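Local coordinates for acyl-CoA dehydrogenase (Mycobacterium thermoresistibile, PDB 3PFD), which probably oxidises saturated acyl-CoA thioesters to 2,3-dehydroacyl-CoA with FAD as cofactor, passing the electrons on to an acceptor, and is captured here with the reduced flavin, at residues Q292-Q295 and F296-D300; E28-R31 and A32-E35; N380-Q383 and R384-M387. All coordinates share one frame; numbering follows the deposited sequence.

Contact 1: Q292-Q295 and F296-D300; sequences QGVQ and FMLAD. With FDA (dihydroflavine-adenine dinucleotide), chain B.
Gln-292 lies over the ring of Phe-296, one helical turn further on, and reaches the adenine of the dihydroflavine-adenine dinucleotide of chain B. Its CG sits over one face of the ring, 3.8 Å from the centroid, a CH-pi contact. Beyond it Gln-292 CD comes within 3.4 Å of Phe-296 CZ, amide and ring planes 31° apart. CG is anti to the backbone N (chi1 -164°) and the chain runs on extended, which lays the amide over the CZ end of the ring; Gln-292 NE2 gives adenine N1A a hydrogen bond of 2.9 Å at 162°. The other end of the amide is held as well: Gln-292 OE1 accepts from Gly-293 N of the third subunit, and Gly-293 N of this chain donates likewise to Gln-292 OE1 of that subunit, a reciprocal pair. In the next shell Val-294 CG1 and Leu-298 CD1 lie side by side at 3.8 Å, facing neighbouring helices, where Leu-298 meets helix 256-280 and both touch Leu-351 of helix 326-352; Val-294 also borders a second bound dinucleotide. Regular i to i+4 bonds set the first turns of helix 292-321, among them Phe-296 N to Gln-292 O (2.9 Å). With both amide atoms engaged and a ring beneath, the rotation of the Gln-292 amide is probably fixed, and N1A, a pure acceptor in unprotonated adenine, is met by an N-H at a junction between subunits.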
ATOM      1  N   GLN C 292      12.007  -2.279 -16.632  1.00 14.99           N
ATOM      2  CA  GLN C 292      10.757  -1.564 -16.432  1.00 15.26           C
ATOM      3  C   GLN C 292      10.269  -1.550 -14.966  1.00 14.93           C
ATOM      4  O   GLN C 292       9.679  -0.559 -14.532  1.00 15.67           O
ATOM      5  CB  GLN C 292       9.655  -2.018 -17.415  1.00 15.23           C
ATOM      6  CG  GLN C 292       8.486  -1.006 -17.476  1.00 14.44           C
ATOM      7  CD  GLN C 292       7.329  -1.445 -18.339  1.00 14.37           C
ATOM      8  OE1 GLN C 292       6.756  -2.521 -18.123  1.00 12.96           O
ATOM      9  NE2 GLN C 292       6.971  -0.613 -19.340  1.00 14.27           N
ATOM     10  N   GLY C 293      10.495  -2.631 -14.213  1.00 14.30           N
ATOM     11  CA  GLY C 293      10.204  -2.636 -12.753  1.00 13.14           C
ATOM     12  C   GLY C 293      10.932  -1.504 -12.016  1.00 13.23           C
ATOM     13  O   GLY C 293      10.356  -0.855 -11.148  1.00 13.27           O
ATOM     14  N   VAL C 294      12.193  -1.240 -12.382  1.00 11.91           N
ATOM     15  CA  VAL C 294      12.971  -0.177 -11.748  1.00 12.12           C
ATOM     16  C   VAL C 294      12.476   1.192 -12.220  1.00 12.50           C
ATOM     17  O   VAL C 294      12.390   2.149 -11.421  1.00 12.55           O
ATOM     18  CB  VAL C 294      14.474  -0.326 -12.064  1.00 12.04           C
ATOM     19  CG1 VAL C 294      15.268   0.985 -11.738  1.00 12.08           C
ATOM     20  CG2 VAL C 294      15.051  -1.527 -11.329  1.00 12.08           C
ATOM     21  N   GLN C 295      12.165   1.285 -13.513  1.00 11.57           N
ATOM     22  CA  GLN C 295      11.615   2.516 -14.083  1.00 12.64           C
ATOM     23  C   GLN C 295      10.304   2.901 -13.375  1.00 13.14           C
ATOM     24  O   GLN C 295      10.102   4.053 -13.027  1.00 13.95           O
ATOM     25  CB  GLN C 295      11.426   2.385 -15.604  1.00 12.18           C
ATOM     26  CG  GLN C 295      12.752   2.089 -16.344  1.00 11.32           C
ATOM     27  CD  GLN C 295      12.597   1.729 -17.826  1.00 15.06           C
ATOM     28  OE1 GLN C 295      11.527   1.319 -18.301  1.00 12.19           O
ATOM     29  NE2 GLN C 295      13.687   1.908 -18.574  1.00 14.83           N
ATOM     30  N   PHE C 296       9.423   1.937 -13.151  1.00 13.28           N
ATOM     31  CA  PHE C 296       8.119   2.236 -12.518  1.00 13.54           C
ATOM     32  C   PHE C 296       8.275   2.657 -11.060  1.00 13.66           C
ATOM     33  O   PHE C 296       7.578   3.555 -10.597  1.00 14.34           O
ATOM     34  CB  PHE C 296       7.145   1.042 -12.645  1.00 12.91           C
ATOM     35  CG  PHE C 296       6.497   0.906 -14.029  1.00 12.68           C
ATOM     36  CD1 PHE C 296       7.041   1.542 -15.155  1.00 11.00           C
ATOM     37  CD2 PHE C 296       5.368   0.105 -14.196  1.00 12.90           C
ATOM     38  CE1 PHE C 296       6.431   1.431 -16.420  1.00 11.91           C
ATOM     39  CE2 PHE C 296       4.768  -0.060 -15.463  1.00 12.05           C
ATOM     40  CZ  PHE C 296       5.301   0.617 -16.576  1.00 11.45           C
ATOM     41  N   MET C 297       9.197   2.017 -10.352  1.00 12.98           N
ATOM     42  CA  MET C 297       9.480   2.382  -8.976  1.00 13.71           C
ATOM     43  C   MET C 297      10.042   3.806  -8.884  1.00 13.33           C
ATOM     44  O   MET C 297       9.620   4.576  -8.028  1.00 11.81           O
ATOM     45  CB  MET C 297      10.420   1.372  -8.300  1.00 12.64           C
ATOM     46  CG  MET C 297      10.714   1.733  -6.853  1.00 13.83           C
ATOM     47  SD  MET C 297      11.869   0.639  -6.017  0.97 16.07           S
ATOM     48  CE  MET C 297      10.834  -0.787  -5.679  1.00 17.03           C
ATOM     49  N   LEU C 298      10.962   4.154  -9.786  1.00 13.49           N
ATOM     50  CA  LEU C 298      11.476   5.543  -9.867  1.00 13.81           C
ATOM     51  C   LEU C 298      10.364   6.553 -10.152  1.00 13.43           C
ATOM     52  O   LEU C 298      10.318   7.613  -9.533  1.00 13.15           O
ATOM     53  CB  LEU C 298      12.629   5.676 -10.890  1.00 14.03           C
ATOM     54  CG  LEU C 298      13.927   4.902 -10.558  1.00 15.01           C
ATOM     55  CD1 LEU C 298      14.850   4.758 -11.787  1.00 15.73           C
ATOM     56  CD2 LEU C 298      14.699   5.516  -9.400  1.00 14.67           C
ATOM     57  N   ALA C 299       9.467   6.213 -11.088  1.00 13.02           N
ATOM     58  CA  ALA C 299       8.327   7.063 -11.395  1.00 13.02           C
ATOM     59  C   ALA C 299       7.434   7.214 -10.148  1.00 13.27           C
ATOM     60  O   ALA C 299       6.989   8.322  -9.824  1.00 13.44           O
ATOM     61  CB  ALA C 299       7.515   6.452 -12.574  1.00 12.38           C
ATOM     62  N   ASP C 300       7.146   6.104  -9.458  1.00 12.86           N
ATOM     63  CA  ASP C 300       6.327   6.181  -8.241  1.00 13.30           C
ATOM     64  C   ASP C 300       6.977   7.138  -7.214  1.00 13.08           C
ATOM     65  O   ASP C 300       6.293   7.928  -6.560  1.00 13.20           O
ATOM     66  CB  ASP C 300       6.105   4.804  -7.603  1.00 13.16           C
ATOM     67  CG  ASP C 300       5.186   3.900  -8.430  1.00 16.42           C
ATOM     68  OD1 ASP C 300       4.450   4.396  -9.307  1.00 18.51           O
ATOM     69  OD2 ASP C 300       5.201   2.671  -8.194  1.00 17.72           O
TER
HETATM   70  PA  FDA B 390      -3.839  -2.173 -24.147  1.00 14.75           P
HETATM   71  O1A FDA B 390      -3.001  -1.067 -24.723  1.00 14.70           O
HETATM   72  O2A FDA B 390      -4.082  -3.452 -24.904  1.00 13.60           O
HETATM   73  O5B FDA B 390      -3.260  -2.515 -22.681  1.00 11.55           O
HETATM   74  C5B FDA B 390      -3.366  -3.794 -22.044  1.00 10.05           C
HETATM   75  C4B FDA B 390      -2.577  -3.700 -20.715  1.00 12.71           C
HETATM   76  O4B FDA B 390      -1.155  -3.699 -20.978  1.00  9.87           O
HETATM   77  C3B FDA B 390      -2.842  -2.405 -19.973  1.00 11.45           C
HETATM   78  O3B FDA B 390      -2.802  -2.659 -18.561  1.00 11.71           O
HETATM   79  C2B FDA B 390      -1.634  -1.541 -20.325  1.00 11.50           C
HETATM   80  O2B FDA B 390      -1.305  -0.542 -19.337  1.00 11.82           O
HETATM   81  C1B FDA B 390      -0.519  -2.562 -20.435  1.00 11.04           C
HETATM   82  N9A FDA B 390       0.579  -2.057 -21.323  1.00 12.70           N
HETATM   83  C8A FDA B 390       0.494  -1.777 -22.649  1.00 11.91           C
HETATM   84  N7A FDA B 390       1.690  -1.347 -23.096  1.00 12.95           N
HETATM   85  C5A FDA B 390       2.527  -1.342 -22.038  1.00 13.23           C
HETATM   86  C6A FDA B 390       3.867  -1.004 -21.879  1.00 12.75           C
HETATM   87  N6A FDA B 390       4.622  -0.566 -22.936  1.00 12.14           N
HETATM   88  N1A FDA B 390       4.418  -1.157 -20.641  1.00 13.16           N
HETATM   89  C2A FDA B 390       3.700  -1.598 -19.581  1.00 12.20           C
HETATM   90  N3A FDA B 390       2.418  -1.951 -19.712  1.00  8.67           N
HETATM   91  C4A FDA B 390       1.813  -1.810 -20.918  1.00 12.01           C
HETATM   92  N1  FDA B 390      -9.910   6.391 -26.999  1.00 15.66           N
HETATM   93  C2  FDA B 390     -10.215   7.341 -27.912  1.00 17.25           C
HETATM   94  O2  FDA B 390      -9.567   7.444 -28.975  1.00 16.14           O
HETATM   95  N3  FDA B 390     -11.258   8.179 -27.685  1.00 16.82           N
HETATM   96  C4  FDA B 390     -11.992   8.113 -26.551  1.00 14.96           C
HETATM   97  O4  FDA B 390     -12.932   8.929 -26.392  1.00 15.70           O
HETATM   98  C4X FDA B 390     -11.689   7.151 -25.590  1.00 12.88           C
HETATM   99  N5  FDA B 390     -12.485   6.961 -24.520  1.00 13.98           N
HETATM  100  C5X FDA B 390     -12.443   5.794 -23.795  1.00 14.50           C
HETATM  101  C6  FDA B 390     -13.542   5.390 -23.015  1.00 11.66           C
HETATM  102  C7  FDA B 390     -13.588   4.132 -22.406  1.00 13.66           C
HETATM  103  C7M FDA B 390     -14.807   3.749 -21.569  1.00 10.04           C
HETATM  104  C8  FDA B 390     -12.511   3.260 -22.581  1.00 13.28           C
HETATM  105  C8M FDA B 390     -12.478   1.870 -21.967  1.00 11.40           C
HETATM  106  C9  FDA B 390     -11.436   3.648 -23.372  1.00 13.09           C
HETATM  107  C9A FDA B 390     -11.376   4.911 -23.966  1.00 12.55           C
HETATM  108  N10 FDA B 390     -10.369   5.223 -24.925  1.00 14.13           N
HETATM  109  C10 FDA B 390     -10.631   6.278 -25.844  1.00 14.45           C
HETATM  110  C1' FDA B 390      -9.295   4.252 -25.251  1.00 12.49           C
HETATM  111  C2' FDA B 390      -8.209   4.257 -24.171  1.00 13.50           C
HETATM  112  O2' FDA B 390      -7.346   5.387 -24.413  1.00 14.05           O
HETATM  113  C3' FDA B 390      -7.469   2.924 -24.278  1.00 14.31           C
HETATM  114  O3' FDA B 390      -8.367   1.906 -23.785  1.00 13.32           O
HETATM  115  C4' FDA B 390      -6.094   2.874 -23.599  1.00 14.66           C
HETATM  116  O4' FDA B 390      -5.120   3.585 -24.365  1.00 15.03           O
HETATM  117  C5' FDA B 390      -5.540   1.461 -23.399  1.00 16.11           C
HETATM  118  O5' FDA B 390      -5.544   0.750 -24.632  1.00 15.83           O
HETATM  119  P   FDA B 390      -6.200  -0.702 -24.765  1.00 15.44           P
HETATM  120  O1P FDA B 390      -7.600  -0.646 -24.211  1.00 15.27           O
HETATM  121  O2P FDA B 390      -5.974  -1.156 -26.173  1.00 15.82           O
HETATM  122  O3P FDA B 390      -5.285  -1.570 -23.771  1.00 14.46           O

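Contact 2: E28-R31 and A32-E35; sequences EAIR and ALAE
Helix 24-47, in the all-helical N-terminal domain of the acyl-CoA dehydrogenase fold, carries Arg-31 and Glu-35 one turn apart on one flank. The two side chains run alongside each other and point the same way. They touch through the aliphatic part of the arginine: Arg-31 CG lies 3.9 Å from Glu-35 CD, and Arg-31 CD is 4.0 Å from Glu-35 OE2. Their charged ends do not pair directly. Arg-31 NE stays 4.5 Å from Glu-35 OE2, which stands well out of the guanidinium plane, so any attraction between them is probably one of charge, with no N-H aimed at the oxygen. With CG anti to the backbone N (chi1 -177°) and a bend at chi3, the arginine turns NE to Glu-89 in a salt bridge, while Glu-35 OE2 takes Arg-92 as its own partner. Glu-89 belongs to helix 80-91 and Arg-92 follows directly after it, so the two salt bridges tie this flank of helix 24-47 to the end of another helix of the same domain. The inner flank is apolar. Ile-30 CD1 and Leu-33 CD2 stand a loose 4.5 Å apart, and both side chains pack on Leu-59 of helix 53-61, with Ile-30 also against Val-90. Backbone bonds of the alpha-helical pattern run beneath, the shortest being Ala-34 N to Ile-30 O and Glu-35 N to Arg-31 O, each 2.8 Å, while the CB of Ala-34 rests 3.4 Å from Ile-30 O.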
ATOM      1  N   GLU C  28      18.314  27.906  -6.062  1.00 29.95           N
ATOM      2  CA  GLU C  28      19.632  27.735  -6.675  1.00 30.92           C
ATOM      3  C   GLU C  28      20.754  28.086  -5.678  1.00 30.38           C
ATOM      4  O   GLU C  28      21.755  27.360  -5.571  1.00 31.01           O
ATOM      5  CB  GLU C  28      19.741  28.547  -7.997  1.00 32.64           C
ATOM      6  CG  GLU C  28      18.755  28.066  -9.095  1.00 36.38           C
ATOM      7  CD  GLU C  28      18.803  28.848 -10.427  1.00 41.95           C
ATOM      8  OE1 GLU C  28      18.859  28.184 -11.488  1.00 43.37           O
ATOM      9  OE2 GLU C  28      18.757  30.104 -10.436  1.00 45.05           O
ATOM     10  N   ALA C  29      20.570  29.181  -4.938  1.00 29.67           N
ATOM     11  CA  ALA C  29      21.527  29.625  -3.924  1.00 28.75           C
ATOM     12  C   ALA C  29      21.656  28.662  -2.744  1.00 27.62           C
ATOM     13  O   ALA C  29      22.770  28.345  -2.336  1.00 27.67           O
ATOM     14  CB  ALA C  29      21.170  31.018  -3.425  1.00 29.38           C
ATOM     15  N   ILE C  30      20.530  28.208  -2.180  1.00 26.37           N
ATOM     16  CA  ILE C  30      20.606  27.255  -1.064  1.00 24.90           C
ATOM     17  C   ILE C  30      21.121  25.889  -1.476  1.00 24.77           C
ATOM     18  O   ILE C  30      21.883  25.295  -0.736  1.00 24.75           O
ATOM     19  CB  ILE C  30      19.305  27.126  -0.209  1.00 24.15           C
ATOM     20  CG1 ILE C  30      19.559  26.230   1.008  1.00 23.57           C
ATOM     21  CG2 ILE C  30      18.143  26.624  -1.023  1.00 21.03           C
ATOM     22  CD1 ILE C  30      20.664  26.742   1.951  1.00 25.05           C
ATOM     23  N   ARG C  31      20.732  25.409  -2.659  1.00 25.21           N
ATOM     24  CA  ARG C  31      21.284  24.153  -3.182  1.00 25.09           C
ATOM     25  C   ARG C  31      22.794  24.209  -3.348  1.00 26.05           C
ATOM     26  O   ARG C  31      23.478  23.233  -3.060  1.00 26.12           O
ATOM     27  CB  ARG C  31      20.667  23.751  -4.526  1.00 25.28           C
ATOM     28  CG  ARG C  31      21.200  22.389  -5.020  1.00 25.83           C
ATOM     29  CD  ARG C  31      20.426  21.819  -6.163  1.00 28.40           C
ATOM     30  NE  ARG C  31      19.195  21.192  -5.668  1.00 32.13           N
ATOM     31  CZ  ARG C  31      18.417  20.372  -6.374  1.00 31.24           C
ATOM     32  NH1 ARG C  31      18.725  20.058  -7.636  1.00 32.45           N
ATOM     33  NH2 ARG C  31      17.330  19.863  -5.814  1.00 28.45           N
ATOM     34  N   ALA C  32      23.311  25.328  -3.857  1.00 27.07           N
ATOM     35  CA  ALA C  32      24.764  25.459  -4.079  1.00 27.72           C
ATOM     36  C   ALA C  32      25.503  25.421  -2.749  1.00 27.44           C
ATOM     37  O   ALA C  32      26.477  24.696  -2.599  1.00 27.82           O
ATOM     38  CB  ALA C  32      25.098  26.729  -4.862  1.00 27.70           C
ATOM     39  N   LEU C  33      25.008  26.165  -1.769  1.00 27.64           N
ATOM     40  CA  LEU C  33      25.588  26.132  -0.435  1.00 27.32           C
ATOM     41  C   LEU C  33      25.500  24.734   0.180  1.00 26.93           C
ATOM     42  O   LEU C  33      26.481  24.238   0.728  1.00 26.52           O
ATOM     43  CB  LEU C  33      24.901  27.147   0.472  1.00 27.79           C
ATOM     44  CG  LEU C  33      25.608  27.330   1.812  1.00 28.28           C
ATOM     45  CD1 LEU C  33      25.559  28.780   2.159  1.00 32.42           C
ATOM     46  CD2 LEU C  33      25.011  26.475   2.929  1.00 29.63           C
ATOM     47  N   ALA C  34      24.332  24.097   0.088  1.00 25.70           N
ATOM     48  CA  ALA C  34      24.195  22.767   0.647  1.00 25.50           C
ATOM     49  C   ALA C  34      25.154  21.779  -0.017  1.00 25.71           C
ATOM     50  O   ALA C  34      25.848  21.042   0.675  1.00 25.61           O
ATOM     51  CB  ALA C  34      22.772  22.286   0.583  1.00 24.99           C
ATOM     52  N   GLU C  35      25.228  21.783  -1.345  1.00 26.13           N
ATOM     53  CA  GLU C  35      26.060  20.804  -2.050  1.00 27.12           C
ATOM     54  C   GLU C  35      27.565  21.053  -1.835  1.00 27.87           C
ATOM     55  O   GLU C  35      28.347  20.113  -1.726  1.00 27.99           O
ATOM     56  CB  GLU C  35      25.694  20.730  -3.537  1.00 27.47           C
ATOM     57  CG  GLU C  35      24.503  19.776  -3.793  1.00 29.59           C
ATOM     58  CD  GLU C  35      24.034  19.752  -5.233  1.00 33.83           C
ATOM     59  OE1 GLU C  35      24.584  20.505  -6.062  1.00 37.55           O
ATOM     60  OE2 GLU C  35      23.100  18.975  -5.548  1.00 36.58           O
TER

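Contact 3: N380-Q383 and R384-M387; sequences NQIQ and RVVM. With FDA (dihydroflavine-adenine dinucleotide), chain D.
Arg-384 folds back along the first turn of helix 380-391, its NH1 coming within 3.6 Å of Asn-380 CB. Chi1 of -72° puts CG beside the backbone N, and the chain, extended from there to NE, runs past the carbonyl of Asn-380, whose O lies 3.5 Å from Arg-384 CG. Among charged groups, Arg-384 NH2 forms a salt bridge with Asp-339 and NE another with Asp-300 of the second subunit; Asp-339 also takes a hydrogen bond from Asn-380 ND2, so one carboxylate serves both residues. Hydrogen bonding to the cofactor falls to Gln-381, bent at chi2, whose OE1 accepts from the adenosine ribose hydroxyl O2B of the dinucleotide of chain D at 2.9 Å. That oxygen takes a second bond from Gln-350 NE2 of the fourth subunit. Apolar contacts are lighter: Ile-382 CD1 approaches adenine C5A at 4.0 Å, and Met-387 CE curls back to 4.1 Å from Gln-383 CB. Backbone bonds complete the turn, Val-386 N to Ile-382 O being straight (167°) and Arg-384 N to Asn-380 O more bent (152°). The guanidinium of Arg-384, shared by two carboxylates, one from each of two subunits, is probably held in its charged form with its orientation set from both sides of the interface, while the amide oxygen of Gln-381, gripped by two donors, helps to place the ribose hydroxyl O2B.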
ATOM      1  N   ASN C 380       2.557  10.699  13.215  1.00 12.23           N
ATOM      2  CA  ASN C 380       1.555  10.632  12.151  1.00 11.73           C
ATOM      3  C   ASN C 380       0.192  10.139  12.608  1.00 11.22           C
ATOM      4  O   ASN C 380      -0.771  10.483  11.967  1.00 12.12           O
ATOM      5  CB  ASN C 380       2.075   9.888  10.905  1.00 11.13           C
ATOM      6  CG  ASN C 380       3.118  10.720  10.153  1.00  9.97           C
ATOM      7  OD1 ASN C 380       3.450  11.799  10.592  1.00  9.90           O
ATOM      8  ND2 ASN C 380       3.643  10.207   9.032  1.00 10.19           N
ATOM      9  N   GLN C 381       0.107   9.366  13.703  1.00 10.98           N
ATOM     10  CA  GLN C 381      -1.221   8.997  14.280  1.00 11.73           C
ATOM     11  C   GLN C 381      -1.954  10.246  14.817  1.00 12.00           C
ATOM     12  O   GLN C 381      -3.139  10.432  14.588  1.00 12.84           O
ATOM     13  CB  GLN C 381      -1.065   7.947  15.406  1.00 11.43           C
ATOM     14  CG  GLN C 381      -0.622   6.542  14.905  1.00 11.89           C
ATOM     15  CD  GLN C 381       0.765   6.587  14.254  1.00 13.19           C
ATOM     16  OE1 GLN C 381       1.712   7.092  14.861  1.00 13.20           O
ATOM     17  NE2 GLN C 381       0.876   6.112  12.994  1.00 10.11           N
ATOM     18  N   ILE C 382      -1.239  11.070  15.563  1.00 12.19           N
ATOM     19  CA  ILE C 382      -1.755  12.356  16.052  1.00 13.37           C
ATOM     20  C   ILE C 382      -2.136  13.264  14.853  1.00 13.07           C
ATOM     21  O   ILE C 382      -3.143  13.946  14.910  1.00 13.66           O
ATOM     22  CB  ILE C 382      -0.718  13.024  16.984  1.00 13.84           C
ATOM     23  CG1 ILE C 382      -0.625  12.265  18.333  1.00 16.45           C
ATOM     24  CG2 ILE C 382      -1.033  14.543  17.246  1.00 15.33           C
ATOM     25  CD1 ILE C 382      -1.999  11.996  19.064  1.00 13.34           C
ATOM     26  N   GLN C 383      -1.345  13.245  13.771  1.00 12.40           N
ATOM     27  CA  GLN C 383      -1.705  14.031  12.573  1.00 12.64           C
ATOM     28  C   GLN C 383      -3.091  13.626  12.046  1.00 12.70           C
ATOM     29  O   GLN C 383      -3.918  14.494  11.672  1.00 11.98           O
ATOM     30  CB  GLN C 383      -0.637  13.935  11.474  1.00 12.28           C
ATOM     31  CG  GLN C 383       0.805  14.370  11.889  1.00 12.64           C
ATOM     32  CD  GLN C 383       0.884  15.803  12.455  1.00 14.51           C
ATOM     33  OE1 GLN C 383       0.011  16.618  12.212  1.00 16.52           O
ATOM     34  NE2 GLN C 383       1.956  16.106  13.188  1.00 15.84           N
ATOM     35  N   ARG C 384      -3.337  12.306  12.043  1.00 13.12           N
ATOM     36  CA  ARG C 384      -4.625  11.726  11.625  1.00 13.21           C
ATOM     37  C   ARG C 384      -5.778  12.047  12.574  1.00 13.18           C
ATOM     38  O   ARG C 384      -6.952  12.161  12.143  1.00 13.20           O
ATOM     39  CB  ARG C 384      -4.506  10.204  11.398  1.00 13.12           C
ATOM     40  CG  ARG C 384      -3.701   9.840  10.118  1.00 12.95           C
ATOM     41  CD  ARG C 384      -3.517   8.321   9.900  1.00 10.47           C
ATOM     42  NE  ARG C 384      -2.803   8.078   8.638  1.00 10.87           N
ATOM     43  CZ  ARG C 384      -1.483   7.944   8.506  1.00 12.52           C
ATOM     44  NH1 ARG C 384      -0.681   8.019   9.569  1.00 11.99           N
ATOM     45  NH2 ARG C 384      -0.966   7.718   7.304  1.00 12.85           N
ATOM     46  N   VAL C 385      -5.461  12.166  13.861  1.00 13.45           N
ATOM     47  CA  VAL C 385      -6.447  12.649  14.834  1.00 13.56           C
ATOM     48  C   VAL C 385      -6.847  14.093  14.487  1.00 13.23           C
ATOM     49  O   VAL C 385      -8.037  14.388  14.371  1.00 13.82           O
ATOM     50  CB  VAL C 385      -5.939  12.573  16.306  1.00 13.45           C
ATOM     51  CG1 VAL C 385      -6.922  13.259  17.235  1.00 13.14           C
ATOM     52  CG2 VAL C 385      -5.734  11.117  16.745  1.00 12.20           C
ATOM     53  N   VAL C 386      -5.863  14.956  14.270  1.00 13.40           N
ATOM     54  CA  VAL C 386      -6.112  16.387  13.920  1.00 13.35           C
ATOM     55  C   VAL C 386      -6.910  16.514  12.608  1.00 13.29           C
ATOM     56  O   VAL C 386      -7.909  17.261  12.521  1.00 12.74           O
ATOM     57  CB  VAL C 386      -4.781  17.204  13.809  1.00 14.12           C
ATOM     58  CG1 VAL C 386      -5.023  18.616  13.177  1.00 12.81           C
ATOM     59  CG2 VAL C 386      -4.034  17.327  15.181  1.00 13.85           C
ATOM     60  N   MET C 387      -6.476  15.788  11.589  1.00 12.93           N
ATOM     61  CA  MET C 387      -7.177  15.784  10.283  1.00 12.95           C
ATOM     62  C   MET C 387      -8.613  15.268  10.408  1.00 13.30           C
ATOM     63  O   MET C 387      -9.528  15.826   9.798  1.00 13.16           O
ATOM     64  CB  MET C 387      -6.433  14.923   9.236  1.00 12.56           C
ATOM     65  CG  MET C 387      -5.131  15.509   8.704  1.00 12.36           C
ATOM     66  SD  MET C 387      -4.440  14.441   7.409  1.00 14.35           S
ATOM     67  CE  MET C 387      -3.171  13.517   8.275  1.00 12.45           C
TER
HETATM   68  PA  FDA D 390       3.915   8.409  22.697  1.00 15.52           P
HETATM   69  O1A FDA D 390       3.021   9.612  22.815  1.00 17.32           O
HETATM   70  O2A FDA D 390       4.127   7.487  23.873  1.00 13.27           O
HETATM   71  O5B FDA D 390       3.369   7.542  21.453  1.00 17.36           O
HETATM   72  C5B FDA D 390       3.574   6.130  21.335  1.00 16.31           C
HETATM   73  C4B FDA D 390       2.699   5.593  20.193  1.00 17.80           C
HETATM   74  O4B FDA D 390       1.311   5.717  20.527  1.00 15.47           O
HETATM   75  C3B FDA D 390       2.892   6.391  18.901  1.00 18.47           C
HETATM   76  O3B FDA D 390       2.728   5.485  17.801  1.00 16.11           O
HETATM   77  C2B FDA D 390       1.729   7.369  18.916  1.00 15.88           C
HETATM   78  O2B FDA D 390       1.346   7.799  17.606  1.00 17.47           O
HETATM   79  C1B FDA D 390       0.651   6.529  19.562  1.00 15.45           C
HETATM   80  N9A FDA D 390      -0.430   7.343  20.152  1.00 16.39           N
HETATM   81  C8A FDA D 390      -0.338   8.131  21.239  1.00 17.43           C
HETATM   82  N7A FDA D 390      -1.545   8.704  21.478  1.00 16.06           N
HETATM   83  C5A FDA D 390      -2.405   8.272  20.523  1.00 17.68           C
HETATM   84  C6A FDA D 390      -3.761   8.528  20.258  1.00 17.05           C
HETATM   85  N6A FDA D 390      -4.472   9.384  21.056  1.00 14.68           N
HETATM   86  N1A FDA D 390      -4.350   7.915  19.196  1.00 15.80           N
HETATM   87  C2A FDA D 390      -3.624   7.085  18.414  1.00 17.50           C
HETATM   88  N3A FDA D 390      -2.319   6.810  18.641  1.00 14.46           N
HETATM   89  C4A FDA D 390      -1.687   7.403  19.686  1.00 17.16           C
HETATM   90  N1  FDA D 390       9.927  17.399  21.658  1.00 20.23           N
HETATM   91  C2  FDA D 390      10.257  18.654  22.092  1.00 21.96           C
HETATM   92  O2  FDA D 390       9.642  19.202  23.046  1.00 22.56           O
HETATM   93  N3  FDA D 390      11.266  19.327  21.498  1.00 20.43           N
HETATM   94  C4  FDA D 390      11.955  18.778  20.472  1.00 19.27           C
HETATM   95  O4  FDA D 390      12.880  19.447  19.982  1.00 17.75           O
HETATM   96  C4X FDA D 390      11.626  17.496  19.986  1.00 18.25           C
HETATM   97  N5  FDA D 390      12.372  16.883  19.045  1.00 16.86           N
HETATM   98  C5X FDA D 390      12.421  15.541  18.976  1.00 16.06           C
HETATM   99  C6  FDA D 390      13.519  14.883  18.403  1.00 16.75           C
HETATM  100  C7  FDA D 390      13.583  13.478  18.415  1.00 16.64           C
HETATM  101  C7M FDA D 390      14.762  12.765  17.789  1.00 16.08           C
HETATM  102  C8  FDA D 390      12.546  12.733  18.958  1.00 16.47           C
HETATM  103  C8M FDA D 390      12.577  11.215  18.973  1.00 14.95           C
HETATM  104  C9  FDA D 390      11.459  13.383  19.513  1.00 14.95           C
HETATM  105  C9A FDA D 390      11.398  14.780  19.538  1.00 16.51           C
HETATM  106  N10 FDA D 390      10.418  15.428  20.320  1.00 16.94           N
HETATM  107  C10 FDA D 390      10.590  16.809  20.608  1.00 18.46           C
HETATM  108  C1' FDA D 390       9.397  14.644  21.016  1.00 15.76           C
HETATM  109  C2' FDA D 390       8.290  14.168  20.065  1.00 17.47           C
HETATM  110  O2' FDA D 390       7.408  15.231  19.640  1.00 19.49           O
HETATM  111  C3' FDA D 390       7.561  13.027  20.743  1.00 17.12           C
HETATM  112  O3' FDA D 390       8.396  11.845  20.648  1.00 15.07           O
HETATM  113  C4' FDA D 390       6.184  12.754  20.107  1.00 18.60           C
HETATM  114  O4' FDA D 390       5.275  13.811  20.419  1.00 21.74           O
HETATM  115  C5' FDA D 390       5.580  11.441  20.587  1.00 16.96           C
HETATM  116  O5' FDA D 390       5.678  11.360  22.015  1.00 18.76           O
HETATM  117  P   FDA D 390       6.303  10.032  22.675  1.00 17.77           P
HETATM  118  O1P FDA D 390       7.672   9.824  22.077  1.00 19.89           O
HETATM  119  O2P FDA D 390       6.145  10.121  24.175  1.00 18.22           O
HETATM  120  O3P FDA D 390       5.371   8.853  22.092  1.00 15.51           O

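In the fold
Contacts 1 and 3 both belong to the FAD-binding surface that the tetramer assembles, whereas contact 2 stands apart in the N-terminal domain. Within one chain contacts 1 and 3 do not touch, their centres being about 30 Å apart, yet each meets the other's counterpart on the second subunit, where Phe-296 packs on Arg-384. Within one chain they meet different dinucleotides, 292-295 the adenine and 380-383 the ribose, with Ile-382 also against the adenine, but across the subunits they contribute to the same kind of site. Contact 2 lies about 28 Å from contact 1 and 33 Å from contact 3, centre to centre, across the chain's centre from the latter, and no other subunit touches it.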